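Pyruvate-formate lyase-activating enzyme (Bacteroides vulgatus ATCC 8482, PDB 3CAN) is probably an activating enzyme of the radical SAM superfamily, built as an alpha/beta domain around a parallel sheet. Local coordinates at residues Lys83-Val88 with Tyr95-Pro100. Residues are numbered along the deposited sequence; the frame is centred on the assembly and turned at random.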
ATOM      1  N   LYS A  83     -11.981  16.095 -11.615  1.00 20.82           N
ATOM      2  CA  LYS A  83     -11.281  17.359 -11.854  1.00 21.64           C
ATOM      3  C   LYS A  83      -9.805  17.266 -11.465  1.00 21.37           C
ATOM      4  O   LYS A  83      -8.923  17.706 -12.214  1.00 21.86           O
ATOM      5  CB  LYS A  83     -11.961  18.474 -11.056  1.00 21.74           C
ATOM      6  CG  LYS A  83     -11.343  19.828 -11.261  1.00 22.31           C
ATOM      7  CD  LYS A  83     -12.160  20.943 -10.628  0.50 22.21           C
ATOM      8  CE  LYS A  83     -13.444  21.222 -11.398  0.50 23.12           C
ATOM      9  NZ  LYS A  83     -14.585  20.388 -10.933  0.50 23.89           N
ATOM     10  N   ASN A  84      -9.534  16.674 -10.309  1.00 21.60           N
ATOM     11  CA  ASN A  84      -8.153  16.531  -9.819  1.00 22.16           C
ATOM     12  C   ASN A  84      -7.291  15.631 -10.694  1.00 21.68           C
ATOM     13  O   ASN A  84      -6.102  15.907 -10.912  1.00 21.64           O
ATOM     14  CB  ASN A  84      -8.143  15.990  -8.387  1.00 22.84           C
ATOM     15  CG  ASN A  84      -8.505  17.045  -7.359  1.00 25.41           C
ATOM     16  OD1 ASN A  84      -8.561  18.243  -7.677  1.00 31.48           O
ATOM     17  ND2 ASN A  84      -8.811  16.606  -6.130  1.00 23.50           N
ATOM     18  N   ILE A  85      -7.877  14.548 -11.181  1.00 19.89           N
ATOM     19  CA  ILE A  85      -7.157  13.659 -12.068  1.00 19.32           C
ATOM     20  C   ILE A  85      -6.822  14.411 -13.347  1.00 19.00           C
ATOM     21  O   ILE A  85      -5.692  14.354 -13.831  1.00 19.05           O
ATOM     22  CB  ILE A  85      -7.938  12.358 -12.384  1.00 18.94           C
ATOM     23  CG1 ILE A  85      -8.169  11.541 -11.102  1.00 19.35           C
ATOM     24  CG2 ILE A  85      -7.186  11.557 -13.424  1.00 19.63           C
ATOM     25  CD1 ILE A  85      -9.179  10.416 -11.256  1.00 17.90           C
ATOM     26  N   ARG A  86      -7.794  15.149 -13.891  1.00 19.08           N
ATOM     27  CA  ARG A  86      -7.525  15.934 -15.092  1.00 19.49           C
ATOM     28  C   ARG A  86      -6.425  16.968 -14.838  1.00 19.78           C
ATOM     29  O   ARG A  86      -5.551  17.156 -15.677  1.00 18.63           O
ATOM     30  CB  ARG A  86      -8.793  16.619 -15.602  1.00 19.56           C
ATOM     31  CG  ARG A  86      -8.618  17.339 -16.936  1.00 19.94           C
ATOM     32  CD  ARG A  86      -9.971  17.740 -17.522  1.00 20.35           C
ATOM     33  NE  ARG A  86     -10.726  16.574 -17.971  1.00 19.68           N
ATOM     34  CZ  ARG A  86     -10.492  15.917 -19.102  1.00 22.22           C
ATOM     35  NH1 ARG A  86      -9.539  16.311 -19.945  1.00 24.93           N
ATOM     36  NH2 ARG A  86     -11.226  14.867 -19.404  1.00 22.24           N
ATOM     37  N   ARG A  87      -6.458  17.618 -13.674  1.00 20.11           N
ATOM     38  CA  ARG A  87      -5.463  18.652 -13.385  1.00 20.86           C
ATOM     39  C   ARG A  87      -4.047  18.087 -13.341  1.00 20.46           C
ATOM     40  O   ARG A  87      -3.124  18.692 -13.900  1.00 20.25           O
ATOM     41  CB  ARG A  87      -5.774  19.408 -12.095  1.00 21.46           C
ATOM     42  CG  ARG A  87      -5.057  20.756 -12.064  1.00 22.74           C
ATOM     43  CD  ARG A  87      -5.373  21.565 -10.832  1.00 23.22           C
ATOM     44  NE  ARG A  87      -4.617  22.823 -10.837  1.00 24.56           N
ATOM     45  CZ  ARG A  87      -4.988  23.933 -11.483  1.00 25.72           C
ATOM     46  NH1 ARG A  87      -4.223  25.018 -11.421  1.00 23.83           N
ATOM     47  NH2 ARG A  87      -6.122  23.977 -12.179  1.00 26.56           N
ATOM     48  N   VAL A  88      -3.872  16.941 -12.692  1.00 19.89           N
ATOM     49  CA  VAL A  88      -2.569  16.303 -12.624  0.50 19.80           C
ATOM     50  C   VAL A  88      -2.093  15.878 -14.018  1.00 19.42           C
ATOM     51  O   VAL A  88      -0.930  16.089 -14.382  1.00 19.12           O
ATOM     52  CB  VAL A  88      -2.595  15.118 -11.651  0.50 19.79           C
ATOM     53  CG1 VAL A  88      -1.230  14.457 -11.562  0.50 19.38           C
ATOM     54  CG2 VAL A  88      -3.067  15.602 -10.261  0.50 19.11           C
ATOM     55  N   TYR A  95       1.345  10.123 -12.010  1.00 14.67           N
ATOM     56  CA  TYR A  95       0.315   9.701 -11.077  1.00 14.27           C
ATOM     57  C   TYR A  95      -0.045   8.240 -11.267  1.00 14.26           C
ATOM     58  O   TYR A  95       0.090   7.682 -12.376  1.00 14.53           O
ATOM     59  CB  TYR A  95      -0.932  10.596 -11.193  1.00 14.07           C
ATOM     60  CG  TYR A  95      -1.695  10.507 -12.513  1.00 13.66           C
ATOM     61  CD1 TYR A  95      -2.908   9.838 -12.591  1.00 13.27           C
ATOM     62  CD2 TYR A  95      -1.209  11.112 -13.664  1.00 14.80           C
ATOM     63  CE1 TYR A  95      -3.615   9.755 -13.783  1.00 13.92           C
ATOM     64  CE2 TYR A  95      -1.916  11.039 -14.869  1.00 13.35           C
ATOM     65  CZ  TYR A  95      -3.107  10.361 -14.916  1.00 13.78           C
ATOM     66  OH  TYR A  95      -3.801  10.291 -16.105  1.00 14.06           O
ATOM     67  N   TYR A  96      -0.509   7.630 -10.180  1.00 14.50           N
ATOM     68  CA  TYR A  96      -1.095   6.299 -10.190  1.00 14.89           C
ATOM     69  C   TYR A  96      -2.590   6.444  -9.919  1.00 15.03           C
ATOM     70  O   TYR A  96      -3.010   7.298  -9.123  1.00 15.05           O
ATOM     71  CB  TYR A  96      -0.553   5.412  -9.056  1.00 16.22           C
ATOM     72  CG  TYR A  96       0.869   4.909  -9.129  1.00 17.93           C
ATOM     73  CD1 TYR A  96       1.770   5.338 -10.089  1.00 18.93           C
ATOM     74  CD2 TYR A  96       1.325   4.015  -8.162  1.00 19.78           C
ATOM     75  CE1 TYR A  96       3.093   4.857 -10.102  1.00 18.68           C
ATOM     76  CE2 TYR A  96       2.621   3.535  -8.170  1.00 20.23           C
ATOM     77  CZ  TYR A  96       3.497   3.956  -9.143  1.00 19.31           C
ATOM     78  OH  TYR A  96       4.783   3.473  -9.122  1.00 19.88           O
ATOM     79  N   ILE A  97      -3.375   5.574 -10.544  1.00 14.80           N
ATOM     80  CA  ILE A  97      -4.794   5.451 -10.248  1.00 15.11           C
ATOM     81  C   ILE A  97      -5.029   4.117  -9.535  1.00 15.54           C
ATOM     82  O   ILE A  97      -4.563   3.076  -9.987  1.00 16.63           O
ATOM     83  CB  ILE A  97      -5.642   5.505 -11.532  1.00 15.15           C
ATOM     84  CG1 ILE A  97      -5.534   6.891 -12.174  1.00 15.21           C
ATOM     85  CG2 ILE A  97      -7.110   5.162 -11.213  1.00 15.96           C
ATOM     86  CD1 ILE A  97      -6.248   8.020 -11.406  1.00 15.86           C
ATOM     87  N   ARG A  98      -5.747   4.158  -8.418  1.00 15.67           N
ATOM     88  CA  ARG A  98      -6.135   2.964  -7.697  1.00 16.91           C
ATOM     89  C   ARG A  98      -7.640   2.763  -7.769  1.00 17.21           C
ATOM     90  O   ARG A  98      -8.406   3.698  -7.547  1.00 16.60           O
ATOM     91  CB  ARG A  98      -5.674   3.047  -6.247  1.00 17.70           C
ATOM     92  CG  ARG A  98      -4.165   3.162  -6.132  1.00 22.49           C
ATOM     93  CD  ARG A  98      -3.744   4.600  -5.963  1.00 28.60           C
ATOM     94  NE  ARG A  98      -3.990   5.018  -4.580  1.00 32.33           N
ATOM     95  CZ  ARG A  98      -3.198   4.713  -3.551  1.00 34.10           C
ATOM     96  NH1 ARG A  98      -2.085   3.998  -3.738  1.00 34.57           N
ATOM     97  NH2 ARG A  98      -3.510   5.140  -2.327  1.00 33.81           N
ATOM     98  N   ILE A  99      -8.052   1.540  -8.093  1.00 17.66           N
ATOM     99  CA  ILE A  99      -9.459   1.183  -8.148  1.00 18.46           C
ATOM    100  C   ILE A  99      -9.680  -0.012  -7.225  1.00 19.00           C
ATOM    101  O   ILE A  99      -9.337  -1.137  -7.576  1.00 18.60           O
ATOM    102  CB  ILE A  99      -9.919   0.864  -9.573  1.00 18.16           C
ATOM    103  CG1 ILE A  99      -9.649   2.055 -10.495  1.00 19.10           C
ATOM    104  CG2 ILE A  99     -11.440   0.479  -9.577  1.00 18.12           C
ATOM    105  CD1 ILE A  99      -9.992   1.772 -11.967  1.00 19.56           C
ATOM    106  N   PRO A 100     -10.200   0.240  -6.018  1.00 20.38           N
ATOM    107  CA  PRO A 100     -10.609  -0.873  -5.174  1.00 21.01           C
ATOM    108  C   PRO A 100     -11.763  -1.536  -5.896  1.00 21.64           C
ATOM    109  O   PRO A 100     -12.740  -0.865  -6.207  1.00 22.52           O
ATOM    110  CB  PRO A 100     -11.030  -0.188  -3.864  1.00 21.41           C
ATOM    111  CG  PRO A 100     -10.397   1.185  -3.916  1.00 22.16           C
ATOM    112  CD  PRO A 100     -10.450   1.538  -5.367  1.00 21.26           C
TER
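Ile85 and Ile97 meet tip to tip, CD1 to CD1 at 3.8 Å, where helix 79-90 packs on strand 95-101. The Ile97 methyl also sits at the edge of the Tyr95 ring, in its plane. The second branch of Ile85 serves the tyrosine. Its CG2 comes within 4.0 Å of Tyr95 CE1, and the two side chains cross at about a right angle. CG2 points there because it lies anti to the backbone N, with CG1 beside that N (chi1 -63°). One turn on, Val88 CG1 rests 3.9 Å from Tyr95 CB and 4.0 Å from its ring atom CD2. With Tyr95 CG between its own N and carbonyl carbon (chi1 66°), the ring lies against Val88 CG1 and Ile85 CG2. Its hydroxyl is hydrogen-bonded to Arg124 O, outside both segments, so the buried ring's polar end has a partner.

The four touching residues are all buried and the joint is apolar. Ile60 and Leu58 of strand 57-61, and Phe118 and Leu119 of helix 109-121, extend this core. The outer side of the helix is looser: Lys83 is exposed, while Arg86 and Arg87 are partly exposed and do not meet the strand. Arg87 instead forms a salt bridge with Asp49. The axes of segments 83-88 and 95-100 run roughly antiparallel, at 153°. Strands 57-61 and 95-101 are parallel neighbours in the sheet, with helix 79-90 in their connection. This is a beta-alpha-beta crossover, consistent with the partial TIM-barrel-like fold of radical SAM proteins.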